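Telomere length regulator taz1 (Schizosaccharomyces pombe, PDB 4ZMI) binds double-stranded telomeric DNA in fission yeast, regulates telomere length and is needed for telomere-adjacent gene silencing and normal meiosis, this chain being its helical domain. Local coordinates at residues N42-L50 / D109-H117; D140-R151 / F217-E227. All coordinates share one frame; numbering follows the deposited sequence.

How the contacts relate
Two contacts in the all-helical domain of Taz1 illustrate how a helical fold joins a loop-to-helix contact to a helix-to-helix one. Contact 1 sets the short helix 43-50 against the loop between helices 95-107 and 118-130; contact 2 packs helix 137-154 on helix 214-229. All of contact 1 precedes contact 2 in sequence, and their centres lie about 15 Å apart. Contact 2 is the more central, its centre about 9 Å from that of the chain against about 15 Å for contact 1. They meet where R151 reaches H117 in a probable hydrogen bond and L110 packs on F217, so the two form one continuous packed region of the domain.

Contact 1. Residues N42-L50 / D109-H117; sequences NPESFSERL and DLLDNTNKH
A helix N-terminus docked on an interhelical loop is the element at work here: P43, in the first turn of helix 43-50, lies against residues 110-115, which end in a type I beta turn from D112 to N115. The pyrrolidine CB of P43 comes to 3.2 Å from the backbone O of L110, while its CG lies 3.6 Å from OD1 of N115, the two side chains crossing at about a right angle. L111 makes most of the apolar contact. With its CG beside the backbone N (chi1 -61°), the side chain brings CD2 to 3.7 Å from CB of F46 and 3.8 Å from CD1 of L50; L58 and Y59 of helix 52-68 also touch L111. Beside P43, E44 and N113 run side by side, and N113 ND2 gives E44 OE1 a weak hydrogen bond of 3.4 Å. Each segment also carries bonds of its own. N42 caps the helix, its OD1 accepting from both N and OG of S45, and D112 OD1 takes the backbone N of T114 in an Asx turn. N115 ND2 is hydrogen-bonded to OG1 of T155, just past helix 137-154. Van der Waals packing of P43 and L111 thus carries the joint; one weak hydrogen bond crosses it, and the stronger ones lie within each segment.

Contact 2. Residues D140-R151 / F217-E227; sequences DALVLFEELVIR and FVNAVIHFLLE
Both F217 and F224 set CG anti to the backbone N (chi1 near 175°), which carries their rings from helix 214-229 to helix 137-154, where L144 and R151 meet them. F217 is a knob among L144, E147, L148 and R151. A bend at chi3 turns the R151 chain across this ring: CD sits over its centre in a CH-pi contact, 3.5 Å from the centroid, and the guanidinium is nearly parallel to the ring, 15° away, with CD2 of F217 over one of its faces. V221 CG2 lies over the opposite face of the ring, toward its rim. NE of R151 probably also bonds NE2 of H117, which would limit how the group can turn. L148 CD2 approaches the same ring at its edge, 3.6 Å from CZ. L144 forks between the aromatics, CD1 lying 4.0 Å from F217 CE1 and CD2 3.7 Å from F224 CD2. A141 CB then touches CE1 of F224. At the far end D140 OD2 and E227 OE2 are 2.6 Å apart, their carboxylate planes almost perpendicular; one acid probably holds a proton. H223 ND1 is hydrogen-bonded to E227 OE2, at 3.0 Å. The axes of 140-151 and 217-227 come within 10.8 Å, their directions 145° apart: roughly antiparallel helix packing with a knobs-into-holes element, inside a TRF-family helical domain.

Contact 1. Residues N42-L50 / D109-H117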
loop_
_atom_site.group_PDB
_atom_site.type_symbol
_atom_site.label_atom_id
_atom_site.label_comp_id
_atom_site.label_asym_id
_atom_site.label_seq_id
_atom_site.Cartn_x
_atom_site.Cartn_y
_atom_site.Cartn_z
ATOM N N ASN A 42 -14.198 -10.511 7.947
ATOM C CA ASN A 42 -13.412 -10.580 6.724
ATOM C C ASN A 42 -13.696 -9.346 5.875
ATOM O O ASN A 42 -14.579 -8.552 6.235
ATOM C CB ASN A 42 -13.716 -11.877 5.963
ATOM C CG ASN A 42 -15.200 -12.098 5.757
ATOM O OD1 ASN A 42 -15.971 -11.149 5.598
ATOM N ND2 ASN A 42 -15.609 -13.359 5.760
ATOM N N PRO A 43 -12.947 -9.162 4.766
ATOM C CA PRO A 43 -13.247 -8.003 3.925
ATOM C C PRO A 43 -14.714 -7.939 3.502
ATOM O O PRO A 43 -15.302 -6.858 3.556
ATOM C CB PRO A 43 -12.325 -8.193 2.706
ATOM C CG PRO A 43 -11.587 -9.501 2.926
ATOM C CD PRO A 43 -11.673 -9.794 4.378
ATOM N N GLU A 44 -15.302 -9.067 3.116
ATOM C CA GLU A 44 -16.701 -9.067 2.693
ATOM C C GLU A 44 -17.619 -8.513 3.777
ATOM O O GLU A 44 -18.589 -7.799 3.486
ATOM C CB GLU A 44 -17.163 -10.458 2.277
ATOM C CG GLU A 44 -18.645 -10.528 1.943
ATOM C CD GLU A 44 -19.021 -9.666 0.754
ATOM O OE1 GLU A 44 -18.231 -9.622 -0.220
ATOM O OE2 GLU A 44 -20.107 -9.039 0.794
ATOM N N SER A 45 -17.293 -8.818 5.025
ATOM C CA SER A 45 -18.067 -8.291 6.150
ATOM C C SER A 45 -17.856 -6.795 6.294
ATOM O O SER A 45 -18.790 -6.047 6.623
ATOM C CB SER A 45 -17.683 -8.993 7.452
ATOM O OG SER A 45 -17.866 -10.389 7.326
ATOM N N PHE A 46 -16.617 -6.372 6.061
ATOM C CA PHE A 46 -16.272 -4.961 6.076
ATOM C C PHE A 46 -17.151 -4.272 5.042
ATOM O O PHE A 46 -17.643 -3.161 5.266
ATOM C CB PHE A 46 -14.787 -4.778 5.756
ATOM C CG PHE A 46 -14.188 -3.534 6.331
ATOM C CD1 PHE A 46 -14.991 -2.487 6.753
ATOM C CD2 PHE A 46 -12.809 -3.407 6.438
ATOM C CE1 PHE A 46 -14.435 -1.334 7.274
ATOM C CE2 PHE A 46 -12.248 -2.256 6.956
ATOM C CZ PHE A 46 -13.066 -1.218 7.372
ATOM N N SER A 47 -17.386 -4.964 3.930
ATOM C CA SER A 47 -18.157 -4.399 2.822
ATOM C C SER A 47 -19.625 -4.220 3.189
ATOM O O SER A 47 -20.202 -3.149 3.009
ATOM C CB SER A 47 -18.048 -5.283 1.577
ATOM O OG SER A 47 -16.732 -5.286 1.070
ATOM N N GLU A 48 -20.219 -5.284 3.707
ATOM C CA GLU A 48 -21.614 -5.249 4.105
ATOM C C GLU A 48 -21.851 -4.173 5.149
ATOM O O GLU A 48 -22.814 -3.420 5.058
ATOM C CB GLU A 48 -22.049 -6.599 4.655
ATOM C CG GLU A 48 -21.898 -7.742 3.677
ATOM C CD GLU A 48 -22.204 -9.087 4.317
ATOM O OE1 GLU A 48 -22.730 -9.102 5.458
ATOM O OE2 GLU A 48 -21.915 -10.130 3.686
ATOM N N ARG A 49 -20.975 -4.092 6.142
ATOM C CA ARG A 49 -21.162 -3.084 7.176
ATOM C C ARG A 49 -21.048 -1.669 6.611
ATOM O O ARG A 49 -21.776 -0.775 7.036
ATOM C CB ARG A 49 -20.208 -3.300 8.352
ATOM C CG ARG A 49 -20.176 -2.156 9.375
ATOM C CD ARG A 49 -21.512 -1.908 10.089
ATOM N NE ARG A 49 -21.353 -0.919 11.159
ATOM C CZ ARG A 49 -22.338 -0.447 11.923
ATOM N NH1 ARG A 49 -23.587 -0.862 11.749
ATOM N NH2 ARG A 49 -22.070 0.449 12.867
ATOM N N LEU A 50 -20.159 -1.463 5.641
ATOM C CA LEU A 50 -20.011 -0.133 5.063
ATOM C C LEU A 50 -21.260 0.317 4.283
ATOM O O LEU A 50 -21.650 1.489 4.340
ATOM C CB LEU A 50 -18.735 -0.036 4.210
ATOM C CG LEU A 50 -17.428 0.175 4.991
ATOM C CD1 LEU A 50 -16.207 -0.024 4.119
ATOM C CD2 LEU A 50 -17.372 1.557 5.622
ATOM N N ASP A 109 -8.391 -0.979 0.202
ATOM C CA ASP A 109 -7.831 -2.222 -0.316
ATOM C C ASP A 109 -8.096 -3.338 0.696
ATOM O O ASP A 109 -7.996 -4.518 0.364
ATOM C CB ASP A 109 -6.322 -2.068 -0.595
ATOM C CG ASP A 109 -5.742 -3.223 -1.410
ATOM O OD1 ASP A 109 -6.454 -3.774 -2.269
ATOM O OD2 ASP A 109 -4.560 -3.574 -1.194
ATOM N N LEU A 110 -8.466 -2.956 1.915
ATOM C CA LEU A 110 -8.906 -3.916 2.934
ATOM C C LEU A 110 -10.215 -4.564 2.540
ATOM O O LEU A 110 -10.641 -5.540 3.158
ATOM C CB LEU A 110 -9.105 -3.215 4.269
ATOM C CG LEU A 110 -7.820 -2.688 4.885
ATOM C CD1 LEU A 110 -8.141 -1.711 6.000
ATOM C CD2 LEU A 110 -6.948 -3.856 5.365
ATOM N N LEU A 111 -10.863 -4.002 1.523
ATOM C CA LEU A 111 -12.145 -4.508 1.046
ATOM C C LEU A 111 -11.983 -5.607 -0.004
ATOM O O LEU A 111 -12.964 -6.182 -0.466
ATOM C CB LEU A 111 -12.998 -3.358 0.493
ATOM C CG LEU A 111 -13.363 -2.253 1.490
ATOM C CD1 LEU A 111 -14.183 -1.150 0.845
ATOM C CD2 LEU A 111 -14.109 -2.846 2.689
ATOM N N ASP A 112 -10.743 -5.894 -0.389
ATOM C CA ASP A 112 -10.476 -6.878 -1.440
ATOM C C ASP A 112 -10.737 -8.293 -0.926
ATOM O O ASP A 112 -9.884 -8.886 -0.276
ATOM C CB ASP A 112 -9.025 -6.738 -1.930
ATOM C CG ASP A 112 -8.583 -7.895 -2.806
ATOM O OD1 ASP A 112 -9.447 -8.621 -3.342
ATOM O OD2 ASP A 112 -7.357 -8.084 -2.954
ATOM N N ASN A 113 -11.897 -8.857 -1.243
ATOM C CA ASN A 113 -12.214 -10.198 -0.749
ATOM C C ASN A 113 -11.459 -11.348 -1.425
ATOM O O ASN A 113 -11.780 -12.504 -1.189
ATOM C CB ASN A 113 -13.733 -10.455 -0.723
ATOM C CG ASN A 113 -14.336 -10.648 -2.105
ATOM O OD1 ASN A 113 -13.731 -11.253 -2.993
ATOM N ND2 ASN A 113 -15.552 -10.141 -2.289
ATOM N N THR A 114 -10.472 -11.045 -2.270
ATOM C CA THR A 114 -9.609 -12.101 -2.795
ATOM C C THR A 114 -8.366 -12.235 -1.910
ATOM O O THR A 114 -7.575 -13.169 -2.062
ATOM C CB THR A 114 -9.134 -11.802 -4.219
ATOM O OG1 THR A 114 -8.407 -10.567 -4.227
ATOM C CG2 THR A 114 -10.315 -11.709 -5.193
ATOM N N ASN A 115 -8.202 -11.286 -0.993
ATOM C CA ASN A 115 -7.038 -11.238 -0.112
ATOM C C ASN A 115 -5.687 -11.023 -0.833
ATOM O O ASN A 115 -4.618 -11.302 -0.272
ATOM C CB ASN A 115 -6.987 -12.492 0.770
ATOM C CG ASN A 115 -8.233 -12.651 1.623
ATOM O OD1 ASN A 115 -8.775 -11.675 2.123
ATOM N ND2 ASN A 115 -8.697 -13.881 1.778
ATOM N N LYS A 116 -5.727 -10.544 -2.074
ATOM C CA LYS A 116 -4.485 -10.197 -2.783
ATOM C C LYS A 116 -3.855 -8.909 -2.251
ATOM O O LYS A 116 -2.638 -8.762 -2.236
ATOM C CB LYS A 116 -4.730 -10.073 -4.292
ATOM C CG LYS A 116 -4.888 -11.410 -5.003
ATOM C CD LYS A 116 -5.193 -11.165 -6.480
ATOM C CE LYS A 116 -5.327 -12.463 -7.250
ATOM N NZ LYS A 116 -5.706 -12.235 -8.674
ATOM N N HIS A 117 -4.699 -7.987 -1.809
ATOM C CA HIS A 117 -4.268 -6.690 -1.304
ATOM C C HIS A 117 -3.099 -6.085 -2.092
ATOM O O HIS A 117 -2.063 -5.744 -1.526
ATOM C CB HIS A 117 -3.946 -6.791 0.178
ATOM C CG HIS A 117 -5.031 -7.448 0.981
ATOM N ND1 HIS A 117 -6.287 -6.889 1.126
ATOM C CD2 HIS A 117 -5.054 -8.612 1.668
ATOM C CE1 HIS A 117 -7.030 -7.687 1.879
ATOM N NE2 HIS A 117 -6.309 -8.738 2.218
#

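Contact 2. Residues D140-R151 / F217-E227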
loop_
_atom_site.group_PDB
_atom_site.type_symbol
_atom_site.label_atom_id
_atom_site.label_comp_id
_atom_site.label_asym_id
_atom_site.label_seq_id
_atom_site.Cartn_x
_atom_site.Cartn_y
_atom_site.Cartn_z
ATOM N N ASP A 140 7.908 -2.677 11.489
ATOM C CA ASP A 140 6.465 -2.763 11.263
ATOM C C ASP A 140 6.106 -3.100 9.804
ATOM O O ASP A 140 5.125 -3.798 9.541
ATOM C CB ASP A 140 5.789 -1.441 11.669
ATOM C CG ASP A 140 5.969 -1.110 13.162
ATOM O OD1 ASP A 140 6.676 -1.865 13.878
ATOM O OD2 ASP A 140 5.416 -0.085 13.620
ATOM N N ALA A 141 6.883 -2.586 8.855
ATOM C CA ALA A 141 6.606 -2.853 7.448
ATOM C C ALA A 141 6.959 -4.299 7.094
ATOM O O ALA A 141 6.232 -4.959 6.354
ATOM C CB ALA A 141 7.343 -1.870 6.555
ATOM N N LEU A 142 8.061 -4.799 7.631
ATOM C CA LEU A 142 8.376 -6.215 7.460
ATOM C C LEU A 142 7.272 -7.104 8.013
ATOM O O LEU A 142 6.890 -8.104 7.398
ATOM C CB LEU A 142 9.706 -6.558 8.107
ATOM C CG LEU A 142 10.851 -5.985 7.271
ATOM C CD1 LEU A 142 12.197 -6.163 7.969
ATOM C CD2 LEU A 142 10.861 -6.635 5.903
ATOM N N VAL A 143 6.724 -6.730 9.159
ATOM C CA VAL A 143 5.747 -7.602 9.798
ATOM C C VAL A 143 4.455 -7.603 8.991
ATOM O O VAL A 143 3.907 -8.661 8.665
ATOM C CB VAL A 143 5.530 -7.226 11.278
ATOM C CG1 VAL A 143 4.420 -8.056 11.884
ATOM C CG2 VAL A 143 6.834 -7.435 12.054
ATOM N N LEU A 144 4.001 -6.414 8.621
ATOM C CA LEU A 144 2.828 -6.297 7.781
ATOM C C LEU A 144 3.061 -7.016 6.445
ATOM O O LEU A 144 2.152 -7.610 5.882
ATOM C CB LEU A 144 2.500 -4.831 7.581
ATOM C CG LEU A 144 1.112 -4.578 7.006
ATOM C CD1 LEU A 144 0.049 -5.057 7.957
ATOM C CD2 LEU A 144 0.920 -3.095 6.693
ATOM N N PHE A 145 4.294 -7.000 5.962
ATOM C CA PHE A 145 4.603 -7.686 4.706
ATOM C C PHE A 145 4.415 -9.191 4.836
ATOM O O PHE A 145 3.847 -9.829 3.952
ATOM C CB PHE A 145 6.009 -7.354 4.183
ATOM C CG PHE A 145 6.297 -7.949 2.829
ATOM C CD1 PHE A 145 5.962 -7.263 1.665
ATOM C CD2 PHE A 145 6.865 -9.204 2.713
ATOM C CE1 PHE A 145 6.212 -7.814 0.423
ATOM C CE2 PHE A 145 7.104 -9.765 1.473
ATOM C CZ PHE A 145 6.784 -9.071 0.327
ATOM N N GLU A 146 4.876 -9.766 5.944
ATOM C CA GLU A 146 4.689 -11.206 6.151
ATOM C C GLU A 146 3.230 -11.590 6.257
ATOM O O GLU A 146 2.837 -12.633 5.760
ATOM C CB GLU A 146 5.452 -11.721 7.367
ATOM C CG GLU A 146 5.738 -13.210 7.318
ATOM C CD GLU A 146 4.752 -14.035 8.115
ATOM O OE1 GLU A 146 3.869 -13.446 8.784
ATOM O OE2 GLU A 146 4.867 -15.281 8.078
ATOM N N GLU A 147 2.425 -10.739 6.880
ATOM C CA GLU A 147 0.982 -10.961 6.931
ATOM C C GLU A 147 0.310 -10.966 5.549
ATOM O O GLU A 147 -0.506 -11.851 5.256
ATOM C CB GLU A 147 0.302 -9.934 7.831
ATOM C CG GLU A 147 -1.176 -10.219 8.017
ATOM C CD GLU A 147 -1.438 -11.458 8.882
ATOM O OE1 GLU A 147 -0.573 -11.785 9.719
ATOM O OE2 GLU A 147 -2.507 -12.097 8.729
ATOM N N LEU A 148 0.650 -9.986 4.707
ATOM C CA LEU A 148 0.114 -9.948 3.354
ATOM C C LEU A 148 0.520 -11.226 2.645
ATOM O O LEU A 148 -0.240 -11.778 1.865
ATOM C CB LEU A 148 0.641 -8.731 2.577
ATOM C CG LEU A 148 0.262 -7.404 3.221
ATOM C CD1 LEU A 148 0.956 -6.243 2.512
ATOM C CD2 LEU A 148 -1.256 -7.271 3.151
ATOM N N VAL A 149 1.719 -11.717 2.936
ATOM C CA VAL A 149 2.168 -12.959 2.305
ATOM C C VAL A 149 1.280 -14.135 2.733
ATOM O O VAL A 149 0.850 -14.930 1.882
ATOM C CB VAL A 149 3.665 -13.233 2.546
ATOM C CG1 VAL A 149 4.071 -14.579 1.977
ATOM C CG2 VAL A 149 4.484 -12.129 1.897
ATOM N N ILE A 150 0.968 -14.210 4.031
ATOM C CA ILE A 150 0.084 -15.255 4.548
ATOM C C ILE A 150 -1.278 -15.151 3.883
ATOM O O ILE A 150 -1.809 -16.143 3.375
ATOM C CB ILE A 150 -0.168 -15.133 6.064
ATOM C CG1 ILE A 150 1.127 -14.921 6.830
ATOM C CG2 ILE A 150 -0.856 -16.377 6.561
ATOM C CD1 ILE A 150 2.050 -16.092 6.766
ATOM N N ARG A 151 -1.836 -13.942 3.900
ATOM C CA ARG A 151 -3.164 -13.697 3.353
ATOM C C ARG A 151 -3.236 -14.141 1.901
ATOM O O ARG A 151 -4.186 -14.812 1.504
ATOM C CB ARG A 151 -3.586 -12.225 3.538
ATOM C CG ARG A 151 -3.833 -11.883 5.028
ATOM C CD ARG A 151 -4.442 -10.500 5.252
ATOM N NE ARG A 151 -5.804 -10.398 4.739
ATOM C CZ ARG A 151 -6.875 -10.848 5.390
ATOM N NH1 ARG A 151 -6.741 -11.449 6.580
ATOM N NH2 ARG A 151 -8.084 -10.719 4.849
ATOM N N PHE A 217 -5.791 -7.481 11.726
ATOM C CA PHE A 217 -5.127 -7.106 10.486
ATOM C C PHE A 217 -5.435 -5.647 10.198
ATOM O O PHE A 217 -4.525 -4.822 10.043
ATOM C CB PHE A 217 -5.597 -8.006 9.347
ATOM C CG PHE A 217 -5.044 -7.624 7.998
ATOM C CD1 PHE A 217 -3.691 -7.420 7.825
ATOM C CD2 PHE A 217 -5.877 -7.495 6.896
ATOM C CE1 PHE A 217 -3.179 -7.074 6.584
ATOM C CE2 PHE A 217 -5.357 -7.157 5.653
ATOM C CZ PHE A 217 -4.009 -6.952 5.506
ATOM N N VAL A 218 -6.723 -5.328 10.183
ATOM C CA VAL A 218 -7.178 -3.983 9.882
ATOM C C VAL A 218 -6.544 -2.982 10.820
ATOM O O VAL A 218 -5.971 -1.985 10.385
ATOM C CB VAL A 218 -8.694 -3.867 9.967
ATOM C CG1 VAL A 218 -9.129 -2.416 9.845
ATOM C CG2 VAL A 218 -9.338 -4.709 8.881
ATOM N N ASN A 219 -6.614 -3.258 12.111
ATOM C CA ASN A 219 -5.998 -2.353 13.070
ATOM C C ASN A 219 -4.491 -2.195 12.856
ATOM O O ASN A 219 -3.953 -1.108 13.013
ATOM C CB ASN A 219 -6.357 -2.721 14.518
ATOM C CG ASN A 219 -7.698 -2.126 14.949
ATOM O OD1 ASN A 219 -8.028 -0.983 14.604
ATOM N ND2 ASN A 219 -8.482 -2.905 15.696
ATOM N N ALA A 220 -3.804 -3.256 12.456
ATOM C CA ALA A 220 -2.379 -3.113 12.171
ATOM C C ALA A 220 -2.176 -2.270 10.891
ATOM O O ALA A 220 -1.237 -1.471 10.802
ATOM C CB ALA A 220 -1.693 -4.478 12.068
ATOM N N VAL A 221 -3.074 -2.415 9.922
ATOM C CA VAL A 221 -2.949 -1.655 8.673
ATOM C C VAL A 221 -3.128 -0.172 8.965
ATOM O O VAL A 221 -2.264 0.643 8.642
ATOM C CB VAL A 221 -3.970 -2.125 7.607
ATOM C CG1 VAL A 221 -4.007 -1.158 6.434
ATOM C CG2 VAL A 221 -3.604 -3.499 7.117
ATOM N N ILE A 222 -4.244 0.159 9.607
ATOM C CA ILE A 222 -4.537 1.532 9.987
ATOM C C ILE A 222 -3.392 2.120 10.776
ATOM O O ILE A 222 -2.938 3.219 10.492
ATOM C CB ILE A 222 -5.816 1.619 10.833
ATOM C CG1 ILE A 222 -7.038 1.372 9.948
ATOM C CG2 ILE A 222 -5.907 2.976 11.517
ATOM C CD1 ILE A 222 -8.295 1.076 10.706
ATOM N N HIS A 223 -2.906 1.370 11.752
ATOM C CA HIS A 223 -1.774 1.831 12.537
ATOM C C HIS A 223 -0.611 2.179 11.619
ATOM O O HIS A 223 -0.043 3.268 11.715
ATOM C CB HIS A 223 -1.333 0.768 13.545
ATOM C CG HIS A 223 -0.450 1.299 14.634
ATOM N ND1 HIS A 223 0.871 1.636 14.427
ATOM C CD2 HIS A 223 -0.697 1.541 15.944
ATOM C CE1 HIS A 223 1.398 2.069 15.560
ATOM N NE2 HIS A 223 0.465 2.023 16.497
ATOM N N PHE A 224 -0.278 1.254 10.722
ATOM C CA PHE A 224 0.894 1.407 9.859
ATOM C C PHE A 224 0.780 2.583 8.901
ATOM O O PHE A 224 1.745 3.311 8.701
ATOM C CB PHE A 224 1.161 0.131 9.066
ATOM C CG PHE A 224 2.269 0.272 8.062
ATOM C CD1 PHE A 224 3.586 0.211 8.462
ATOM C CD2 PHE A 224 1.993 0.458 6.727
ATOM C CE1 PHE A 224 4.603 0.328 7.547
ATOM C CE2 PHE A 224 3.007 0.584 5.811
ATOM C CZ PHE A 224 4.313 0.520 6.220
ATOM N N LEU A 225 -0.399 2.764 8.312
ATOM C CA LEU A 225 -0.639 3.891 7.423
ATOM C C LEU A 225 -0.600 5.205 8.198
ATOM O O LEU A 225 -0.428 6.268 7.617
ATOM C CB LEU A 225 -1.995 3.755 6.715
ATOM C CG LEU A 225 -2.308 2.507 5.878
ATOM C CD1 LEU A 225 -3.651 2.638 5.164
ATOM C CD2 LEU A 225 -1.208 2.222 4.877
ATOM N N LEU A 226 -0.784 5.134 9.511
ATOM C CA LEU A 226 -0.735 6.329 10.345
ATOM C C LEU A 226 0.699 6.735 10.665
ATOM O O LEU A 226 1.036 7.910 10.549
ATOM C CB LEU A 226 -1.533 6.137 11.633
ATOM C CG LEU A 226 -3.052 6.279 11.535
ATOM C CD1 LEU A 226 -3.713 5.845 12.831
ATOM C CD2 LEU A 226 -3.432 7.700 11.200
ATOM N N GLU A 227 1.535 5.774 11.068
ATOM C CA GLU A 227 2.970 6.020 11.248
ATOM C C GLU A 227 3.568 6.620 9.986
ATOM O O GLU A 227 4.297 7.608 10.042
ATOM C CB GLU A 227 3.734 4.725 11.519
ATOM C CG GLU A 227 3.209 3.846 12.621
ATOM C CD GLU A 227 4.036 2.585 12.758
ATOM O OE1 GLU A 227 5.277 2.665 12.629
ATOM O OE2 GLU A 227 3.440 1.512 12.976
#